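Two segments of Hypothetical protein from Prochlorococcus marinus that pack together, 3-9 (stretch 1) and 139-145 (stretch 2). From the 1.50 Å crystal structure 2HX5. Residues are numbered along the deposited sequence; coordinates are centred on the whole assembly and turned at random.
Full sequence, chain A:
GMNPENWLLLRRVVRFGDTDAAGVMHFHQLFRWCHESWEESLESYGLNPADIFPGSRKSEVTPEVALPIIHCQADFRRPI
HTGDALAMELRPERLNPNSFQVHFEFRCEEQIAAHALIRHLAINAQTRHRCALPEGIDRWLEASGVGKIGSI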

# COMPACT_ATOMS: atom_id res chain seq x y z
N ASN A 3 -24.27 -21.61 9.28
CA ASN A 3 -23.46 -22.39 8.33
C ASN A 3 -22.09 -21.71 8.13
O ASN A 3 -22.07 -20.53 7.80
N PRO A 4 -20.97 -22.44 8.37
CA PRO A 4 -19.61 -21.87 8.20
C PRO A 4 -19.30 -21.22 6.86
O PRO A 4 -18.44 -20.35 6.78
N GLU A 5 -19.95 -21.63 5.79
CA GLU A 5 -19.78 -20.93 4.52
C GLU A 5 -20.06 -19.44 4.65
O GLU A 5 -19.50 -18.63 3.92
N ASN A 6 -20.93 -19.07 5.58
CA ASN A 6 -21.27 -17.69 5.81
C ASN A 6 -20.03 -16.88 6.18
O ASN A 6 -19.96 -15.68 5.84
N TRP A 7 -19.05 -17.50 6.86
CA TRP A 7 -17.85 -16.75 7.20
C TRP A 7 -16.55 -17.23 6.53
O TRP A 7 -15.52 -16.55 6.64
N LEU A 8 -16.61 -18.36 5.82
CA LEU A 8 -15.43 -18.93 5.11
C LEU A 8 -15.44 -18.75 3.60
O LEU A 8 -14.41 -18.96 2.96
N LEU A 9 -16.59 -18.40 3.05
CA LEU A 9 -16.73 -18.11 1.62
C LEU A 9 -16.99 -16.64 1.48
O LEU A 9 -18.06 -16.14 1.87
N ARG A 139 -12.81 -20.43 19.44
CA ARG A 139 -14.19 -20.70 18.99
C ARG A 139 -14.38 -20.70 17.47
O ARG A 139 -15.07 -21.58 16.91
N TRP A 140 -13.77 -19.72 16.81
CA TRP A 140 -13.77 -19.63 15.38
C TRP A 140 -13.10 -20.83 14.73
O TRP A 140 -13.62 -21.36 13.77
N LEU A 141 -11.92 -21.22 15.20
CA LEU A 141 -11.23 -22.41 14.70
C LEU A 141 -12.11 -23.65 14.85
O LEU A 141 -12.30 -24.42 13.89
N GLU A 142 -12.70 -23.83 16.03
CA GLU A 142 -13.53 -24.99 16.27
C GLU A 142 -14.76 -24.99 15.32
O GLU A 142 -15.09 -26.05 14.74
N ALA A 143 -15.42 -23.83 15.17
CA ALA A 143 -16.64 -23.71 14.37
C ALA A 143 -16.34 -23.95 12.91
O ALA A 143 -17.21 -24.34 12.15
N SER A 144 -15.10 -23.67 12.50
CA SER A 144 -14.69 -23.73 11.12
C SER A 144 -14.13 -25.10 10.73
O SER A 144 -13.63 -25.25 9.60
N GLY A 145 -14.14 -26.05 11.67
CA GLY A 145 -13.65 -27.41 11.43
C GLY A 145 -14.40 -28.15 10.32
O GLY A 145 -15.18 -29.09 10.60

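The contact between these two stretches is small and is built round one large side chain, that of Trp 7. The stretches lie far apart in sequence, and together they bury 234 Å² against each other. Trp 7 has the largest share of covered surface, followed by Ser 144 and Leu 8.

Trp 7 sits in the short helix of stretch 1, and its CA-to-CB bond points toward stretch 2. Its chi1 is p (63°) and its chi2 is 87°. With these angles the indole reaches Trp 140, Ala 143 and Ser 144, which lie in the last turn of the stretch 2 helix and just beyond it. The residue is buried, so its one polar side-chain atom needs a partner. Ser 144 supplies it. Trp 7 NE1 donates a hydrogen bond to Ser 144 OG at 2.9 Å, and the N-H...acceptor angle of 174° is nearly straight. The hydroxyl lies at the edge of the indole, near its plane, which is where the N-H points.

Ser 144 follows the helix of stretch 2. Its CA-to-CB bond points sideways, and chi1 is m (-62°). The hydroxyl accepts from Trp 7 and also donates: Ser 144 OG gives a hydrogen bond to Trp 140 O at 2.7 Å, back within its own stretch. The result is a short relay from the indole N-H through the serine hydroxyl to a helix carbonyl. The same carbonyl also receives a weak bond from the backbone of Ser 144, with Ser 144 N to Trp 140 O at 3.0 Å.

Leu 8 points toward stretch 2 as well. Its rotamer is m, t (chi1 -60°, chi2 176°). Its methyl CD2 comes to 3.8 Å from Ser 144 OG, so apolar bulk lies beside the hydroxyl that Trp 7 uses.

The indole of Trp 7 also packs against Ala 143 and Trp 140. Ala 143 points its methyl toward stretch 1, and Trp 7 CZ2 lies 3.7 Å from Ala 143 CB. Trp 140 has a CA-to-CB bond that points sideways, but the end of its side chain comes nearer. Its chi1 is t (175°) and its chi2 is 81°. Trp 7 CD1 is 3.6 Å from Trp 140 NE1 and 3.9 Å from Trp 140 CD1. The two five-membered rings have centroids 5.2 Å apart and planes at 46°, an oblique arrangement. Trp 140 NE1 has its hydrogen-bond partner elsewhere in the structure.

Pro 4 adds a minor contact. Its ring is C-gamma endo, and Pro 4 CB lies 4.2 Å from Ala 143 O. Pro 4 and Ser 144 have the closest CA atoms across the stretches, 6.0 Å apart.

The side chain of Asn 3 is out of reach of stretch 2 and bonds within stretch 1. With chi1 t (167°), it makes a capping bond ahead of the helix: Glu 5 N donates to Asn 3 OD1 at 3.0 Å. Leu 141 is buried but points away from stretch 1.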

# COMPACT_ATOMS: atom_id res chain seq x y z
CB ASN A 3 -24.20 -22.49 6.99
CG ASN A 3 -23.32 -23.00 5.86
OD1 ASN A 3 -22.26 -23.59 6.12
ND2 ASN A 3 -23.75 -22.83 4.63
CB PRO A 4 -18.66 -23.06 8.45
CG PRO A 4 -19.55 -24.27 8.64
CD PRO A 4 -20.93 -23.80 8.93
CB GLU A 5 -20.73 -21.48 3.46
CG GLU A 5 -20.53 -22.93 3.13
CD GLU A 5 -21.61 -23.45 2.17
OE1 GLU A 5 -22.24 -22.62 1.47
OE2 GLU A 5 -21.82 -24.69 2.14
CB ASN A 6 -22.31 -17.55 6.93
CG ASN A 6 -23.68 -18.01 6.51
OD1 ASN A 6 -24.55 -18.22 7.36
ND2 ASN A 6 -23.90 -18.17 5.22
CB TRP A 7 -17.62 -16.66 8.72
CG TRP A 7 -17.39 -17.98 9.44
CD1 TRP A 7 -16.18 -18.61 9.61
CD2 TRP A 7 -18.34 -18.79 10.11
NE1 TRP A 7 -16.32 -19.75 10.32
CE2 TRP A 7 -17.65 -19.91 10.64
CE3 TRP A 7 -19.72 -18.70 10.30
CZ2 TRP A 7 -18.29 -20.91 11.37
CZ3 TRP A 7 -20.33 -19.67 11.03
CH2 TRP A 7 -19.64 -20.77 11.54
CB LEU A 8 -15.26 -20.41 5.44
CG LEU A 8 -15.03 -20.78 6.91
CD1 LEU A 8 -14.98 -22.33 7.09
CD2 LEU A 8 -13.79 -20.15 7.48
CB LEU A 9 -17.86 -18.90 0.96
CG LEU A 9 -17.76 -20.41 1.02
CD1 LEU A 9 -18.95 -21.10 0.28
CD2 LEU A 9 -16.44 -20.86 0.41
CB ARG A 139 -15.13 -19.69 19.62
CG ARG A 139 -15.39 -19.95 21.09
CD ARG A 139 -16.55 -19.12 21.62
NE ARG A 139 -16.21 -17.72 21.81
CZ ARG A 139 -16.77 -16.69 21.17
NH1 ARG A 139 -17.70 -16.88 20.24
NH2 ARG A 139 -16.36 -15.46 21.48
CB TRP A 140 -13.13 -18.31 14.99
CG TRP A 140 -12.93 -18.09 13.51
CD1 TRP A 140 -13.85 -17.67 12.57
CD2 TRP A 140 -11.68 -18.19 12.81
NE1 TRP A 140 -13.24 -17.55 11.34
CE2 TRP A 140 -11.91 -17.85 11.47
CE3 TRP A 140 -10.37 -18.51 13.21
CZ2 TRP A 140 -10.89 -17.85 10.52
CZ3 TRP A 140 -9.38 -18.49 12.31
CH2 TRP A 140 -9.63 -18.19 10.97
CB LEU A 141 -9.89 -22.61 15.41
CG LEU A 141 -8.83 -21.59 15.07
CD1 LEU A 141 -7.63 -21.69 16.01
CD2 LEU A 141 -8.36 -21.75 13.62
CB GLU A 142 -13.96 -25.05 17.73
CG GLU A 142 -14.45 -26.45 18.17
CD GLU A 142 -13.29 -27.48 18.23
OE1 GLU A 142 -12.12 -27.05 18.40
OE2 GLU A 142 -13.53 -28.70 18.09
CB ALA A 143 -17.33 -22.35 14.59
CB SER A 144 -13.60 -22.69 10.85
OG SER A 144 -14.08 -21.38 11.07